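Local coordinates for protein putative alpha-galactosidase (Bacteroides fragilis, PDB 4NZJ) that probably releases terminal, non-reducing alpha-D-galactose residues from alpha-galactosides by hydrolysis, as a glycoside hydrolase of family 27 built around a TIM barrel, at residues S349-M353 against M354-L358; Q258-P261 against W262-A265. One frame throughout, in Å; residues are numbered along the deposited sequence.

Interaction 1. Residues S349-M353 against M354-L358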
ATOM      1  N   SER A 349       8.364  -4.992  -7.629  1.00 16.39           N
ATOM      2  CA  SER A 349       9.618  -4.291  -7.323  1.00 16.51           C
ATOM      3  C   SER A 349       9.524  -2.798  -7.579  1.00 16.33           C
ATOM      4  O   SER A 349       9.986  -1.995  -6.774  1.00 17.37           O
ATOM      5  CB  SER A 349      10.768  -4.870  -8.145  1.00 18.78           C
ATOM      6  OG  SER A 349      10.924  -6.248  -7.875  1.00 21.48           O
ATOM      7  N   LEU A 350       8.925  -2.424  -8.705  1.00 16.58           N
ATOM      8  CA  LEU A 350       8.848  -1.017  -9.076  1.00 16.89           C
ATOM      9  C   LEU A 350       7.788  -0.276  -8.263  1.00 15.87           C
ATOM     10  O   LEU A 350       7.996   0.869  -7.889  1.00 16.15           O
ATOM     11  CB  LEU A 350       8.630  -0.877 -10.586  1.00 18.62           C
ATOM     12  CG  LEU A 350       9.883  -1.288 -11.390  1.00 22.25           C
ATOM     13  CD1 LEU A 350       9.567  -1.438 -12.869  1.00 26.32           C
ATOM     14  CD2 LEU A 350      11.033  -0.303 -11.170  1.00 23.70           C
ATOM     15  N   TRP A 351       6.667  -0.928  -7.969  1.00 16.01           N
ATOM     16  CA  TRP A 351       5.691  -0.359  -7.026  1.00 15.71           C
ATOM     17  C   TRP A 351       6.379  -0.101  -5.669  1.00 16.22           C
ATOM     18  O   TRP A 351       6.131   0.914  -5.012  1.00 17.26           O
ATOM     19  CB  TRP A 351       4.489  -1.292  -6.857  1.00 16.38           C
ATOM     20  CG  TRP A 351       3.281  -1.001  -7.739  1.00 17.30           C
ATOM     21  CD1 TRP A 351       1.997  -0.857  -7.311  1.00 18.07           C
ATOM     22  CD2 TRP A 351       3.245  -0.833  -9.170  1.00 17.50           C
ATOM     23  NE1 TRP A 351       1.160  -0.631  -8.372  1.00 18.64           N
ATOM     24  CE2 TRP A 351       1.896  -0.597  -9.525  1.00 18.11           C
ATOM     25  CE3 TRP A 351       4.213  -0.862 -10.186  1.00 17.17           C
ATOM     26  CZ2 TRP A 351       1.491  -0.377 -10.851  1.00 19.21           C
ATOM     27  CZ3 TRP A 351       3.805  -0.654 -11.508  1.00 18.65           C
ATOM     28  CH2 TRP A 351       2.455  -0.410 -11.823  1.00 18.05           C
ATOM     29  N   CYS A 352       7.272  -0.997  -5.256  1.00 15.67           N
ATOM     30  CA  CYS A 352       8.018  -0.768  -4.024  1.00 16.42           C
ATOM     31  C   CYS A 352       8.934   0.450  -4.148  1.00 16.84           C
ATOM     32  O   CYS A 352       8.915   1.342  -3.296  1.00 17.05           O
ATOM     33  CB  CYS A 352       8.811  -2.015  -3.608  1.00 16.45           C
ATOM     34  SG  CYS A 352       7.760  -3.317  -2.923  1.00 18.04           S
HETATM   35  N   MSE A 353       9.718   0.497  -5.223  1.00 16.98           N
HETATM   36  CA  MSE A 353      10.637   1.620  -5.469  1.00 17.50           C
HETATM   37  C   MSE A 353       9.940   2.951  -5.578  1.00 17.49           C
HETATM   38  O   MSE A 353      10.487   3.966  -5.158  1.00 17.96           O
HETATM   39  CB  MSE A 353      11.410   1.414  -6.774  1.00 17.93           C
HETATM   40  CG  MSE A 353      12.406   0.258  -6.708  1.00 18.34           C
HETATM   41 SE   MSE A 353      13.971   0.680  -5.613  0.75 18.47          SE
HETATM   42  CE  MSE A 353      14.795   2.013  -6.802  1.00 18.26           C
HETATM   43  N   MSE A 354       8.737   2.962  -6.148  1.00 16.67           N
HETATM   44  CA  MSE A 354       7.979   4.212  -6.363  1.00 16.26           C
HETATM   45  C   MSE A 354       7.193   4.653  -5.144  1.00 16.57           C
HETATM   46  O   MSE A 354       6.425   5.612  -5.219  1.00 17.06           O
HETATM   47  CB  MSE A 354       7.038   4.031  -7.554  1.00 16.61           C
HETATM   48  CG  MSE A 354       7.811   3.871  -8.864  1.00 16.96           C
HETATM   49 SE   MSE A 354       6.607   3.799 -10.429  0.75 17.32          SE
HETATM   50  CE  MSE A 354       5.365   2.405  -9.824  1.00 16.70           C
ATOM     51  N   ALA A 355       7.400   3.991  -4.004  1.00 16.95           N
ATOM     52  CA  ALA A 355       6.656   4.293  -2.783  1.00 17.01           C
ATOM     53  C   ALA A 355       5.157   4.292  -3.083  1.00 16.40           C
ATOM     54  O   ALA A 355       4.416   5.182  -2.649  1.00 16.32           O
ATOM     55  CB  ALA A 355       7.106   5.625  -2.188  1.00 18.49           C
ATOM     56  N   SER A 356       4.726   3.268  -3.813  1.00 15.54           N
ATOM     57  CA  SER A 356       3.332   3.120  -4.202  1.00 16.28           C
ATOM     58  C   SER A 356       2.551   2.413  -3.112  1.00 16.66           C
ATOM     59  O   SER A 356       3.105   1.587  -2.386  1.00 17.56           O
ATOM     60  CB  SER A 356       3.227   2.289  -5.477  1.00 17.52           C
ATOM     61  OG  SER A 356       3.971   2.863  -6.528  1.00 17.52           O
ATOM     62  N   PRO A 357       1.248   2.708  -3.004  1.00 16.33           N
ATOM     63  CA  PRO A 357       0.378   1.799  -2.270  1.00 17.43           C
ATOM     64  C   PRO A 357       0.600   0.380  -2.782  1.00 17.43           C
ATOM     65  O   PRO A 357       0.803   0.187  -3.991  1.00 17.22           O
ATOM     66  CB  PRO A 357      -1.022   2.295  -2.631  1.00 17.81           C
ATOM     67  CG  PRO A 357      -0.837   3.741  -2.921  1.00 18.46           C
ATOM     68  CD  PRO A 357       0.507   3.840  -3.584  1.00 17.34           C
ATOM     69  N   LEU A 358       0.616  -0.593  -1.873  1.00 17.27           N
ATOM     70  CA  LEU A 358       0.747  -2.001  -2.238  1.00 17.25           C
ATOM     71  C   LEU A 358      -0.573  -2.691  -1.917  1.00 17.56           C
ATOM     72  O   LEU A 358      -0.718  -3.333  -0.875  1.00 17.34           O
ATOM     73  CB  LEU A 358       1.903  -2.671  -1.487  1.00 17.39           C
ATOM     74  CG  LEU A 358       3.277  -2.029  -1.660  1.00 17.33           C
ATOM     75  CD1 LEU A 358       4.329  -2.729  -0.810  1.00 18.87           C
ATOM     76  CD2 LEU A 358       3.689  -2.031  -3.119  1.00 18.00           C
TER

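Interaction 2. Residues Q258-P261 against W262-A265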
ATOM      1  N   GLN A 258      -6.923  12.614 -14.229  1.00 18.84           N
ATOM      2  CA  GLN A 258      -7.322  13.463 -15.344  1.00 19.63           C
ATOM      3  C   GLN A 258      -7.143  14.956 -15.062  1.00 18.85           C
ATOM      4  O   GLN A 258      -6.962  15.735 -15.994  1.00 20.81           O
ATOM      5  CB  GLN A 258      -8.764  13.161 -15.740  1.00 21.21           C
ATOM      6  CG  GLN A 258      -8.938  11.711 -16.175  1.00 23.26           C
ATOM      7  CD  GLN A 258     -10.239  11.462 -16.897  1.00 26.60           C
ATOM      8  OE1 GLN A 258     -11.209  12.187 -16.717  1.00 30.18           O
ATOM      9  NE2 GLN A 258     -10.260  10.429 -17.733  1.00 31.61           N
ATOM     10  N   ARG A 259      -7.180  15.335 -13.785  1.00 18.58           N
ATOM     11  CA  ARG A 259      -7.074  16.736 -13.381  1.00 19.38           C
ATOM     12  C   ARG A 259      -5.785  17.046 -12.600  1.00 19.27           C
ATOM     13  O   ARG A 259      -5.769  17.941 -11.755  1.00 20.77           O
ATOM     14  CB  ARG A 259      -8.309  17.114 -12.551  1.00 20.50           C
ATOM     15  CG  ARG A 259      -9.600  17.216 -13.357  1.00 21.67           C
ATOM     16  CD  ARG A 259     -10.802  16.685 -12.593  1.00 21.94           C
ATOM     17  NE  ARG A 259     -10.845  15.229 -12.665  1.00 21.80           N
ATOM     18  CZ  ARG A 259     -11.588  14.513 -13.506  1.00 22.58           C
ATOM     19  NH1 ARG A 259     -12.420  15.090 -14.367  1.00 22.80           N
ATOM     20  NH2 ARG A 259     -11.496  13.190 -13.481  1.00 21.77           N
ATOM     21  N   GLU A 260      -4.709  16.321 -12.891  1.00 20.17           N
ATOM     22  CA  GLU A 260      -3.432  16.487 -12.177  1.00 19.94           C
ATOM     23  C   GLU A 260      -3.616  16.463 -10.653  1.00 19.20           C
ATOM     24  O   GLU A 260      -3.233  17.407  -9.962  1.00 20.27           O
ATOM     25  CB  GLU A 260      -2.747  17.805 -12.569  1.00 21.80           C
ATOM     26  CG  GLU A 260      -2.506  18.033 -14.052  1.00 23.75           C
ATOM     27  CD  GLU A 260      -1.734  19.323 -14.305  1.00 25.53           C
ATOM     28  OE1 GLU A 260      -2.270  20.418 -14.039  1.00 28.05           O
ATOM     29  OE2 GLU A 260      -0.580  19.245 -14.761  1.00 29.10           O
ATOM     30  N   PRO A 261      -4.204  15.386 -10.116  1.00 18.05           N
ATOM     31  CA  PRO A 261      -4.451  15.303  -8.669  1.00 17.47           C
ATOM     32  C   PRO A 261      -3.184  15.413  -7.820  1.00 18.18           C
ATOM     33  O   PRO A 261      -3.247  15.796  -6.649  1.00 19.41           O
ATOM     34  CB  PRO A 261      -5.087  13.917  -8.507  1.00 17.59           C
ATOM     35  CG  PRO A 261      -4.556  13.144  -9.666  1.00 18.13           C
ATOM     36  CD  PRO A 261      -4.557  14.126 -10.792  1.00 18.94           C
ATOM     37  N   TRP A 262      -2.044  15.058  -8.395  1.00 18.01           N
ATOM     38  CA  TRP A 262      -0.767  15.243  -7.703  1.00 17.90           C
ATOM     39  C   TRP A 262      -0.505  16.700  -7.305  1.00 19.94           C
ATOM     40  O   TRP A 262       0.294  16.946  -6.398  1.00 21.61           O
ATOM     41  CB  TRP A 262       0.399  14.687  -8.522  1.00 17.70           C
ATOM     42  CG  TRP A 262       0.382  15.037  -9.982  1.00 19.15           C
ATOM     43  CD1 TRP A 262       0.999  16.091 -10.579  1.00 19.83           C
ATOM     44  CD2 TRP A 262      -0.265  14.304 -11.030  1.00 18.25           C
ATOM     45  NE1 TRP A 262       0.765  16.074 -11.936  1.00 19.89           N
ATOM     46  CE2 TRP A 262      -0.010  14.984 -12.235  1.00 19.59           C
ATOM     47  CE3 TRP A 262      -1.042  13.143 -11.064  1.00 18.80           C
ATOM     48  CZ2 TRP A 262      -0.499  14.535 -13.465  1.00 20.03           C
ATOM     49  CZ3 TRP A 262      -1.530  12.703 -12.283  1.00 19.43           C
ATOM     50  CH2 TRP A 262      -1.258  13.400 -13.465  1.00 19.65           C
ATOM     51  N   LYS A 263      -1.175  17.654  -7.958  1.00 20.47           N
ATOM     52  CA  LYS A 263      -1.035  19.076  -7.626  1.00 21.31           C
ATOM     53  C   LYS A 263      -2.014  19.593  -6.568  1.00 20.64           C
ATOM     54  O   LYS A 263      -1.826  20.690  -6.054  1.00 24.12           O
ATOM     55  CB  LYS A 263      -1.161  19.924  -8.895  1.00 22.89           C
ATOM     56  CG  LYS A 263      -0.088  19.581  -9.909  1.00 24.23           C
ATOM     57  CD  LYS A 263      -0.024  20.544 -11.073  1.00 29.28           C
ATOM     58  CE  LYS A 263       1.246  20.290 -11.872  1.00 30.30           C
ATOM     59  NZ  LYS A 263       1.258  21.012 -13.171  1.00 32.97           N
ATOM     60  N   TRP A 264      -3.052  18.824  -6.244  1.00 19.52           N
ATOM     61  CA  TRP A 264      -4.074  19.307  -5.301  1.00 20.03           C
ATOM     62  C   TRP A 264      -4.661  18.296  -4.306  1.00 19.24           C
ATOM     63  O   TRP A 264      -5.302  18.709  -3.336  1.00 20.34           O
ATOM     64  CB  TRP A 264      -5.227  19.958  -6.073  1.00 20.87           C
ATOM     65  CG  TRP A 264      -5.880  19.080  -7.113  1.00 20.34           C
ATOM     66  CD1 TRP A 264      -5.649  19.107  -8.463  1.00 21.18           C
ATOM     67  CD2 TRP A 264      -6.891  18.082  -6.899  1.00 20.77           C
ATOM     68  NE1 TRP A 264      -6.442  18.182  -9.094  1.00 21.50           N
ATOM     69  CE2 TRP A 264      -7.220  17.546  -8.163  1.00 20.66           C
ATOM     70  CE3 TRP A 264      -7.559  17.598  -5.765  1.00 21.36           C
ATOM     71  CZ2 TRP A 264      -8.172  16.533  -8.322  1.00 20.07           C
ATOM     72  CZ3 TRP A 264      -8.510  16.597  -5.927  1.00 20.77           C
ATOM     73  CH2 TRP A 264      -8.802  16.073  -7.200  1.00 20.75           C
ATOM     74  N   ALA A 265      -4.492  16.999  -4.529  1.00 18.69           N
ATOM     75  CA  ALA A 265      -5.205  16.009  -3.710  1.00 18.42           C
ATOM     76  C   ALA A 265      -4.768  16.068  -2.252  1.00 18.79           C
ATOM     77  O   ALA A 265      -5.601  16.009  -1.350  1.00 19.26           O
ATOM     78  CB  ALA A 265      -5.038  14.602  -4.269  1.00 18.32           C
TER
HETATM   79  O   HOH W   1       1.431  17.466 -14.409  1.00 25.19           O

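Interaction 1. Residues S349-M353 against M354-L358
Trp351 and Met354 (selenomethionine) run side by side at the C-terminal end of a helix, and the selenomethionine's methyl meets the indole obliquely at its benzene part: CE stands 3.5 Å from CE3 of Trp351. The bend at chi3 of Met354 (-51°) turns that methyl onto the tryptophan after an otherwise extended chain. The chain then doubles back, and Ser356 adds its OG over one face of the indole, while Pro357 O lies at the ring's edge, 3.7 Å from CD1 of Trp351.

The reversal itself is a Schellman motif. Ala355, with positive phi (51°), is its C-prime residue; Ser356 N reaches back 3.0 Å to Trp351 O, and Ala355 N bonds Cys352 O at 3.1 Å, coming from above the carbonyl plane. One step earlier, Met354 N still makes a helical bond of 2.8 Å to Leu350 O. Three consecutive carbonyls of the last turn are thus used before the chain leaves.

Packing is tightest around Trp351 and loosens toward Leu358, whose CD1 only brushes Cys352 SG at 4.1 Å. All the touching residues are buried, so this looser side faces more protein rather than solvent.

The turn joins helix 341-353 to strand 358-360, the last strand of the TIM barrel. Helix 296-303 packs against Trp351 and Met354 through Leu300, helix 378-384 meets Cys352 and Leu358 through Asn384, and Trp404 of strand 401-407 touches Met354. Trp351 NE1 is hydrogen-bonded to Asp319 O, while the backbone of Leu358 bonds with Pro101 and with Gly103 of strand 102-105, the neighbouring barrel strand.

Interaction 2. Residues Q258-P261 against W262-A265
Glu260 and Lys263 form a salt bridge across a tight turn, OE2 of Glu260 to NZ of Lys263 at 3.0 Å, with the ammonium above the carboxylate plane. Followed outward, the glutamate chain first skirts an indole: its CB lies 3.9 Å from CE2 of Trp262, and CG passes near CZ2 of the same ring. CD then lies beside the Lys263 chain, near its CD and NZ. At the tip the two oxygens divide their work. OE2 also receives a hydrogen bond from a water that in turn accepts from Trp262 NE1, whereas OE1 forms a salt bridge with Arg228. Bonds on both oxygens should restrict rotation of the carboxylate.

The backbone also lies over two rings. The CA of Glu260 sits over the centre of the six-membered ring of Trp262, a CH-pi contact of 3.8 Å to the centroid. Pro261 repeats the theme, its CA 3.7 Å from the centroid of the five-membered ring of Trp264. Both tryptophans have CG between the backbone N and the carbonyl carbon (chi1 45° and 56°), which swings their rings back over the preceding residues.

NE1 of Trp264 donates to Arg259 O at 2.8 Å, with the acceptor in the ring plane, which helps set the turn of the indole. Along the main chain, Lys263 N bonds Glu260 O at 2.9 Å. Pro261 O takes two donors, Ala265 N at 2.7 Å in the carbonyl plane and Trp264 N from above it.

The turn belongs to the loop between barrel strands 250-254 and 272-274. Trp273 of the latter packs against Pro261, Trp262 and Ala265; helix 228-243 meets Trp264 through Arg228 and Met232, and Tyr309 meets the Trp262 ring.

Both contacts lie in the TIM-barrel domain, with interaction 2 coming first along the chain. Their centres are about 19 Å apart and their nearest atoms about 11 Å, so they do not touch. Interaction 2 lies between adjacent parallel strands, 250-254 and 272-274, in a partly buried loop about 19 Å from the centre of the chain. It follows the C-terminal end of strand 250-254, the barrel face on which TIM-barrel enzymes carry their active site. Interaction 1 lies deeper, about 8 Å from that centre, and leads from helix 341-353 into the N-terminal end of the eighth strand, 358-360, which pairs with strand 102-105 beside it.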